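PDB 5YH1: member of s1p family of ribosomal proteins from Pyrococcus furiosus, which probably acts as an exonuclease on nucleic acids, the piece in this entry being its DHH domain with a bound manganese ion. Local coordinates for residues K114-I117 with F118-D122; I416-E420 with G421-E425; L286-H289 with R290-E294. All coordinates share one frame; numbering follows the deposited sequence.

How the contacts relate
Going along the chain, the three contacts come in series, and none nests in or crosses another. Contacts 1 and 3 each join successive turns of one helix, contact 2 a strand end to the helix after it, and none closes a long loop. Contact 1 sits inside helix 109-126, packed on the parallel sheet of the DHH domain. Contact 3 follows, at the start of helix 286-311, the long helix that leads to strand 316-319 of the mixed sheet. Contact 2 comes last, at the turn from strand 413-417 of that sheet into helix 423-435. Contacts 1 and 2 both touch the second subunit, and contact 3 touches the third.

Contact 1: residues K114-I117 with F118-D122; sequences KDII and FMMED
K114 and F118 meet one turn apart in a local i to i+4 contact on helix 109-126, the helix of a beta-alpha-beta crossover. It connects strands 97-102 and 132-136 of the parallel sheet in the DHH domain, with strand 58-63 between them. Four successive backbone hydrogen bonds run through it, from F118 N to K114 O (2.9 Å) up to E121 N to I117 O (3.0 Å). The lysine sets its CG anti to the backbone N (chi1 -179°) and bends at chi2, which carries CE over one face of the F118 ring. This is a CH-pi contact, with CE 3.7 Å from the ring centroid and shifted toward the rim. A methylene, not the ammonium, does the touching, and M270 of the second subunit packs on both residues. D115 and M119 face the sheet, each against I59. The D115 carboxylate takes salt bridges from R61 and R100 and a hydrogen bond with Y107 OH, which would be expected to favour its ionised form. M119, a selenomethionine, has its CG between the backbone N and the carbonyl carbon (chi1 78°), and a bend at chi3 folds the chain back along the helix. On the flank where I116 and M120 both reach Y154, I116 CG2 lies 4.3 Å from M120 CG. The folded M119 chain ends with its CE 4.1 Å from D115 CB.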
loop_
_atom_site.group_PDB
_atom_site.type_symbol
_atom_site.label_atom_id
_atom_site.label_comp_id
_atom_site.label_asym_id
_atom_site.label_seq_id
_atom_site.Cartn_x
_atom_site.Cartn_y
_atom_site.Cartn_z
ATOM N N LYS A 114 9.356 -9.747 4.806
ATOM C CA LYS A 114 9.394 -8.553 5.631
ATOM C C LYS A 114 9.970 -8.878 7.030
ATOM O O LYS A 114 10.834 -8.165 7.543
ATOM C CB LYS A 114 7.984 -7.956 5.701
ATOM C CG LYS A 114 7.855 -6.685 6.516
ATOM C CD LYS A 114 7.298 -6.965 7.894
ATOM C CE LYS A 114 7.080 -5.681 8.678
ATOM N NZ LYS A 114 5.714 -5.133 8.451
ATOM N N ASP A 115 9.513 -9.970 7.629
ATOM C CA ASP A 115 10.021 -10.385 8.936
ATOM C C ASP A 115 11.547 -10.622 8.896
ATOM O O ASP A 115 12.278 -10.234 9.806
ATOM C CB ASP A 115 9.287 -11.662 9.408
ATOM C CG ASP A 115 7.814 -11.410 9.745
ATOM O OD1 ASP A 115 7.429 -10.233 9.915
ATOM O OD2 ASP A 115 7.038 -12.389 9.837
ATOM N N ILE A 116 12.025 -11.253 7.834
ATOM C CA ILE A 116 13.457 -11.526 7.695
ATOM C C ILE A 116 14.256 -10.224 7.485
ATOM O O ILE A 116 15.295 -10.015 8.108
ATOM C CB ILE A 116 13.721 -12.558 6.571
ATOM C CG1 ILE A 116 13.178 -13.925 7.000
ATOM C CG2 ILE A 116 15.222 -12.681 6.263
ATOM C CD1 ILE A 116 13.090 -14.950 5.883
ATOM N N ILE A 117 13.769 -9.329 6.639
ATOM C CA ILE A 117 14.486 -8.065 6.397
ATOM C C ILE A 117 14.555 -7.249 7.684
ATOM O O ILE A 117 15.614 -6.748 8.052
ATOM C CB ILE A 117 13.832 -7.262 5.254
ATOM C CG1 ILE A 117 14.049 -7.997 3.927
ATOM C CG2 ILE A 117 14.383 -5.831 5.185
ATOM C CD1 ILE A 117 13.040 -7.667 2.850
ATOM N N PHE A 118 13.431 -7.141 8.383
ATOM C CA PHE A 118 13.371 -6.405 9.642
ATOM C C PHE A 118 14.272 -7.028 10.707
ATOM O O PHE A 118 14.998 -6.315 11.387
ATOM C CB PHE A 118 11.922 -6.318 10.152
ATOM C CG PHE A 118 11.132 -5.160 9.587
ATOM C CD1 PHE A 118 11.335 -4.697 8.284
ATOM C CD2 PHE A 118 10.158 -4.537 10.362
ATOM C CE1 PHE A 118 10.590 -3.632 7.781
ATOM C CE2 PHE A 118 9.412 -3.472 9.860
ATOM C CZ PHE A 118 9.633 -3.018 8.566
HETATM N N MSE A 119 14.232 -8.349 10.862
HETATM C CA MSE A 119 15.056 -9.004 11.899
HETATM C C MSE A 119 16.535 -8.888 11.572
HETATM O O MSE A 119 17.359 -8.747 12.473
HETATM C CB MSE A 119 14.635 -10.462 12.141
HETATM C CG MSE A 119 15.160 -11.400 11.060
HETATM SE SE MSE A 119 14.635 -13.297 11.260
HETATM C CE MSE A 119 12.673 -13.154 11.166
HETATM N N MSE A 120 16.888 -8.940 10.290
HETATM C CA MSE A 120 18.292 -8.819 9.893
HETATM C C MSE A 120 18.793 -7.405 10.117
HETATM O O MSE A 120 19.953 -7.205 10.474
HETATM C CB MSE A 120 18.487 -9.274 8.447
HETATM C CG MSE A 120 18.467 -10.794 8.312
HETATM SE SE MSE A 120 19.873 -11.641 9.416
HETATM C CE MSE A 120 21.444 -10.703 8.666
ATOM N N GLU A 121 17.936 -6.405 9.946
ATOM C CA GLU A 121 18.349 -5.034 10.259
ATOM C C GLU A 121 18.647 -4.849 11.749
ATOM O O GLU A 121 19.658 -4.257 12.109
ATOM C CB GLU A 121 17.309 -4.004 9.821
ATOM C CG GLU A 121 17.733 -2.598 10.213
ATOM C CD GLU A 121 16.967 -1.509 9.505
ATOM O OE1 GLU A 121 16.576 -1.697 8.341
ATOM O OE2 GLU A 121 16.773 -0.449 10.119
ATOM N N ASP A 122 17.750 -5.321 12.613
ATOM C CA ASP A 122 17.980 -5.245 14.058
ATOM C C ASP A 122 19.236 -6.016 14.461
ATOM O O ASP A 122 19.994 -5.570 15.322
ATOM C CB ASP A 122 16.772 -5.768 14.836
ATOM C CG ASP A 122 15.613 -4.792 14.846
ATOM O OD1 ASP A 122 15.776 -3.612 14.476
ATOM O OD2 ASP A 122 14.517 -5.207 15.238
#

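Contact 2: residues I416-E420 with G421-E425; sequences IKFFE and GKRKE
F418 and R423 make the tight part of this local contact: the ring lies against the aliphatic stem of the arginine, with F418 CE1 3.6 Å from R423 CG and 3.7 Å from R423 CB. The two side chains meet at a slant, the ring and guanidinium planes 58° apart. F418 holds its CG between the backbone N and the carbonyl carbon (chi1 43°), a setting that swings the ring toward the start of the helix, where V426 also meets it. I416 CG2 sits at the ring's edge, in its plane. Between the two residues the chain makes the turn that takes strand 413-417, of the six-stranded mixed sheet, into helix 423-435. F419 to K422 form a type I beta turn closed by K422 N to F419 O (2.9 Å), and R423 N to E420 O (3.2 Å) adds a second i to i+3 bond. In both, the donor stands well above the carbonyl plane. With an alanine in place of F418, the R423 methylenes would probably lose their aromatic support and a gap would be likely to open between the strand end and V426. Between the two segments the polar ends are much looser, finding their partners elsewhere. E420 runs out extended, its OE1 still 6.6 Å from R423 NH2, and the arginine instead gives NH2 to G370 O. K422, at the N-cap position, sends its bent chain away to a salt bridge with D402. F419 and E420 pack on L333 of the second subunit, and Y334 of that subunit touches K422.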
loop_
_atom_site.group_PDB
_atom_site.type_symbol
_atom_site.label_atom_id
_atom_site.label_comp_id
_atom_site.label_asym_id
_atom_site.label_seq_id
_atom_site.Cartn_x
_atom_site.Cartn_y
_atom_site.Cartn_z
ATOM N N ILE A 416 -12.556 -21.480 -3.966
ATOM C CA ILE A 416 -11.947 -21.997 -5.179
ATOM C C ILE A 416 -11.400 -20.801 -5.950
ATOM O O ILE A 416 -11.962 -19.700 -5.886
ATOM C CB ILE A 416 -12.983 -22.716 -6.063
ATOM C CG1 ILE A 416 -13.762 -23.760 -5.252
ATOM C CG2 ILE A 416 -12.302 -23.420 -7.222
ATOM C CD1 ILE A 416 -14.908 -24.403 -6.015
ATOM N N LYS A 417 -10.292 -21.011 -6.654
ATOM C CA LYS A 417 -9.802 -20.057 -7.646
ATOM C C LYS A 417 -9.758 -20.787 -8.976
ATOM O O LYS A 417 -9.679 -22.018 -9.019
ATOM C CB LYS A 417 -8.412 -19.529 -7.285
ATOM C CG LYS A 417 -8.343 -18.750 -5.980
ATOM N N PHE A 418 -9.846 -20.025 -10.059
ATOM C CA PHE A 418 -9.819 -20.569 -11.411
ATOM C C PHE A 418 -9.548 -19.427 -12.397
ATOM O O PHE A 418 -9.558 -18.253 -12.004
ATOM C CB PHE A 418 -11.152 -21.243 -11.732
ATOM C CG PHE A 418 -12.350 -20.449 -11.280
ATOM C CD1 PHE A 418 -12.870 -19.436 -12.069
ATOM C CD2 PHE A 418 -12.958 -20.720 -10.059
ATOM C CE1 PHE A 418 -13.963 -18.701 -11.646
ATOM C CE2 PHE A 418 -14.058 -19.990 -9.639
ATOM C CZ PHE A 418 -14.560 -18.984 -10.431
ATOM N N PHE A 419 -9.309 -19.778 -13.659
ATOM C CA PHE A 419 -9.124 -18.790 -14.726
ATOM C C PHE A 419 -10.462 -18.150 -15.084
ATOM O O PHE A 419 -11.461 -18.855 -15.272
ATOM C CB PHE A 419 -8.534 -19.443 -15.985
ATOM C CG PHE A 419 -7.097 -19.883 -15.856
ATOM C CD1 PHE A 419 -6.255 -19.383 -14.869
ATOM C CD2 PHE A 419 -6.577 -20.796 -16.760
ATOM C CE1 PHE A 419 -4.936 -19.809 -14.779
ATOM C CE2 PHE A 419 -5.262 -21.218 -16.677
ATOM C CZ PHE A 419 -4.437 -20.723 -15.691
ATOM N N GLU A 420 -10.485 -16.824 -15.201
ATOM C CA GLU A 420 -11.733 -16.110 -15.469
ATOM C C GLU A 420 -12.435 -16.603 -16.727
ATOM O O GLU A 420 -13.664 -16.715 -16.763
ATOM C CB GLU A 420 -11.482 -14.605 -15.565
ATOM C CG GLU A 420 -12.698 -13.804 -16.008
ATOM C CD GLU A 420 -12.468 -12.303 -15.961
ATOM O OE1 GLU A 420 -13.399 -11.567 -16.349
ATOM O OE2 GLU A 420 -11.374 -11.858 -15.543
ATOM N N GLY A 421 -11.652 -16.919 -17.754
ATOM C CA GLY A 421 -12.199 -17.400 -19.011
ATOM C C GLY A 421 -12.782 -18.798 -18.964
ATOM O O GLY A 421 -13.407 -19.218 -19.926
ATOM N N LYS A 422 -12.580 -19.529 -17.865
ATOM C CA LYS A 422 -13.185 -20.853 -17.701
ATOM C C LYS A 422 -14.211 -20.887 -16.552
ATOM O O LYS A 422 -14.560 -21.966 -16.072
ATOM C CB LYS A 422 -12.101 -21.915 -17.461
ATOM C CG LYS A 422 -11.076 -22.118 -18.581
ATOM C CD LYS A 422 -11.675 -22.192 -19.980
ATOM C CE LYS A 422 -12.539 -23.416 -20.212
ATOM N NZ LYS A 422 -11.727 -24.538 -20.747
ATOM N N ARG A 423 -14.698 -19.721 -16.122
ATOM C CA ARG A 423 -15.616 -19.664 -14.986
ATOM C C ARG A 423 -16.881 -20.496 -15.200
ATOM O O ARG A 423 -17.247 -21.303 -14.353
ATOM C CB ARG A 423 -16.029 -18.234 -14.655
ATOM C CG ARG A 423 -16.977 -18.203 -13.460
ATOM C CD ARG A 423 -17.274 -16.799 -12.991
ATOM N NE ARG A 423 -18.102 -16.093 -13.950
ATOM C CZ ARG A 423 -18.538 -14.854 -13.781
ATOM N NH1 ARG A 423 -19.278 -14.280 -14.719
ATOM N NH2 ARG A 423 -18.223 -14.186 -12.679
ATOM N N LYS A 424 -17.542 -20.271 -16.327
ATOM C CA LYS A 424 -18.780 -20.968 -16.665
ATOM C C LYS A 424 -18.589 -22.489 -16.539
ATOM O O LYS A 424 -19.382 -23.164 -15.882
ATOM C CB LYS A 424 -19.194 -20.598 -18.085
ATOM C CG LYS A 424 -20.592 -21.015 -18.511
ATOM C CD LYS A 424 -20.656 -21.105 -20.033
ATOM C CE LYS A 424 -22.029 -20.771 -20.590
ATOM N NZ LYS A 424 -23.056 -21.771 -20.197
ATOM N N GLU A 425 -17.523 -23.014 -17.151
ATOM C CA GLU A 425 -17.254 -24.450 -17.145
ATOM C C GLU A 425 -16.960 -24.974 -15.736
ATOM O O GLU A 425 -17.431 -26.041 -15.360
ATOM C CB GLU A 425 -16.085 -24.806 -18.079
ATOM C CG GLU A 425 -16.378 -24.653 -19.567
ATOM C CD GLU A 425 -16.092 -23.256 -20.114
ATOM O OE1 GLU A 425 -15.872 -23.147 -21.334
ATOM O OE2 GLU A 425 -16.078 -22.260 -19.352
#

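Contact 3: residues L286-H289 with R290-E294; sequences LQRH and RMLVE
The R290 guanidinium and the H289 ring each carry an aliphatic group on one face. L286 CD2 lies over the guanidinium, 3.3 Å from R290 NH1 and shifted toward the rim of the group. V293 CG2 lies over the imidazole, 4.1 Å from the ring centroid in a CH-pi contact, 25° off the ring normal. One ring nitrogen, H289 ND1, is hydrogen-bonded to E278 O, and L281 packs on both H289 and L286. Both pairs are i to i+4 neighbours in the opening turns of the long alpha-helix 286-311, where four consecutive backbone bonds link the segments, from R290 N to L286 O (3.0 Å) to V293 N to H289 O. N285, just before the helix, bonds R288 N through its OD1 and so satisfies one of the first-turn amides. R290 has its CG beside the backbone N (chi1 -85°) and is extended from there to NE, a course that takes the guanidinium back along the helix to L286. H289 and V293 are buried. On another flank the end of M291, a selenomethionine, bends at chi3 to bring CE against the Q287 side chain, 3.5 Å from its CD, while the M291 backbone N bonds Q287 O. R288 and L292 run alongside each other in the same direction and face the third subunit. A153 of that subunit packs on M291 and L292 and offers its carbonyl O to R288 NE, with Y154 of the same subunit beside R288. Within the helix the stem of R288 rests on L292, R288 CG being 4.0 Å from L292 CD1.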
loop_
_atom_site.group_PDB
_atom_site.type_symbol
_atom_site.label_atom_id
_atom_site.label_comp_id
_atom_site.label_asym_id
_atom_site.label_seq_id
_atom_site.Cartn_x
_atom_site.Cartn_y
_atom_site.Cartn_z
ATOM N N LEU A 286 -13.433 -0.215 31.740
ATOM C CA LEU A 286 -14.750 -0.715 31.332
ATOM C C LEU A 286 -15.532 0.287 30.472
ATOM O O LEU A 286 -16.255 -0.103 29.543
ATOM C CB LEU A 286 -15.578 -1.107 32.565
ATOM C CG LEU A 286 -17.032 -1.543 32.315
ATOM C CD1 LEU A 286 -17.084 -2.833 31.498
ATOM C CD2 LEU A 286 -17.796 -1.699 33.631
ATOM N N GLN A 287 -15.386 1.567 30.785
ATOM C CA GLN A 287 -16.105 2.622 30.073
ATOM C C GLN A 287 -15.676 2.705 28.595
ATOM O O GLN A 287 -16.518 2.786 27.708
ATOM C CB GLN A 287 -15.903 3.973 30.768
ATOM C CG GLN A 287 -17.013 4.981 30.498
ATOM C CD GLN A 287 -16.575 6.429 30.696
ATOM O OE1 GLN A 287 -15.479 6.706 31.194
ATOM N NE2 GLN A 287 -17.437 7.363 30.306
ATOM N N ARG A 288 -14.372 2.672 28.335
ATOM C CA ARG A 288 -13.881 2.684 26.955
ATOM C C ARG A 288 -14.337 1.442 26.181
ATOM O O ARG A 288 -14.709 1.543 25.009
ATOM C CB ARG A 288 -12.357 2.806 26.909
ATOM C CG ARG A 288 -11.794 2.850 25.495
ATOM C CD ARG A 288 -10.333 3.240 25.505
ATOM N NE ARG A 288 -10.153 4.579 26.051
ATOM C CZ ARG A 288 -8.991 5.086 26.440
ATOM N NH1 ARG A 288 -7.879 4.384 26.325
ATOM N NH2 ARG A 288 -8.939 6.312 26.926
ATOM N N HIS A 289 -14.319 0.282 26.837
ATOM C CA HIS A 289 -14.812 -0.931 26.209
ATOM C C HIS A 289 -16.265 -0.742 25.786
ATOM O O HIS A 289 -16.639 -1.057 24.655
ATOM C CB HIS A 289 -14.674 -2.142 27.147
ATOM C CG HIS A 289 -15.509 -3.307 26.742
ATOM N ND1 HIS A 289 -15.055 -4.290 25.890
ATOM C CD2 HIS A 289 -16.785 -3.639 27.054
ATOM C CE1 HIS A 289 -16.012 -5.179 25.695
ATOM N NE2 HIS A 289 -17.072 -4.811 26.393
ATOM N N ARG A 290 -17.082 -0.235 26.700
ATOM C CA ARG A 290 -18.503 -0.009 26.413
ATOM C C ARG A 290 -18.716 0.995 25.296
ATOM O O ARG A 290 -19.502 0.754 24.394
ATOM C CB ARG A 290 -19.252 0.454 27.660
ATOM C CG ARG A 290 -19.703 -0.700 28.521
ATOM C CD ARG A 290 -20.126 -0.245 29.903
ATOM N NE ARG A 290 -20.746 -1.352 30.624
ATOM C CZ ARG A 290 -20.989 -1.375 31.932
ATOM N NH1 ARG A 290 -20.656 -0.348 32.709
ATOM N NH2 ARG A 290 -21.567 -2.447 32.465
HETATM N N MSE A 291 -18.009 2.112 25.347
HETATM C CA MSE A 291 -18.148 3.141 24.299
HETATM C C MSE A 291 -17.775 2.602 22.942
HETATM O O MSE A 291 -18.471 2.849 21.967
HETATM C CB MSE A 291 -17.336 4.372 24.658
HETATM C CG MSE A 291 -18.011 5.102 25.817
HETATM SE SE MSE A 291 -17.029 6.769 26.217
HETATM C CE MSE A 291 -15.522 6.188 27.331
ATOM N N LEU A 292 -16.700 1.828 22.861
ATOM C CA LEU A 292 -16.314 1.207 21.585
ATOM C C LEU A 292 -17.342 0.200 21.086
ATOM O O LEU A 292 -17.820 0.316 19.964
ATOM C CB LEU A 292 -14.951 0.544 21.701
ATOM C CG LEU A 292 -13.777 1.514 21.797
ATOM C CD1 LEU A 292 -12.508 0.778 22.171
ATOM C CD2 LEU A 292 -13.586 2.278 20.492
ATOM N N VAL A 293 -17.694 -0.785 21.909
ATOM C CA VAL A 293 -18.611 -1.835 21.461
ATOM C C VAL A 293 -20.022 -1.302 21.201
ATOM O O VAL A 293 -20.637 -1.659 20.195
ATOM C CB VAL A 293 -18.649 -3.022 22.446
ATOM C CG1 VAL A 293 -19.722 -4.030 22.046
ATOM C CG2 VAL A 293 -17.290 -3.700 22.484
ATOM N N GLU A 294 -20.522 -0.430 22.079
ATOM C CA GLU A 294 -21.862 0.155 21.905
ATOM C C GLU A 294 -21.882 1.231 20.832
ATOM O O GLU A 294 -22.914 1.467 20.212
ATOM C CB GLU A 294 -22.400 0.729 23.225
ATOM C CG GLU A 294 -22.621 -0.321 24.310
ATOM C CD GLU A 294 -22.986 0.277 25.671
ATOM O OE1 GLU A 294 -23.147 1.516 25.783
ATOM O OE2 GLU A 294 -23.108 -0.506 26.642
#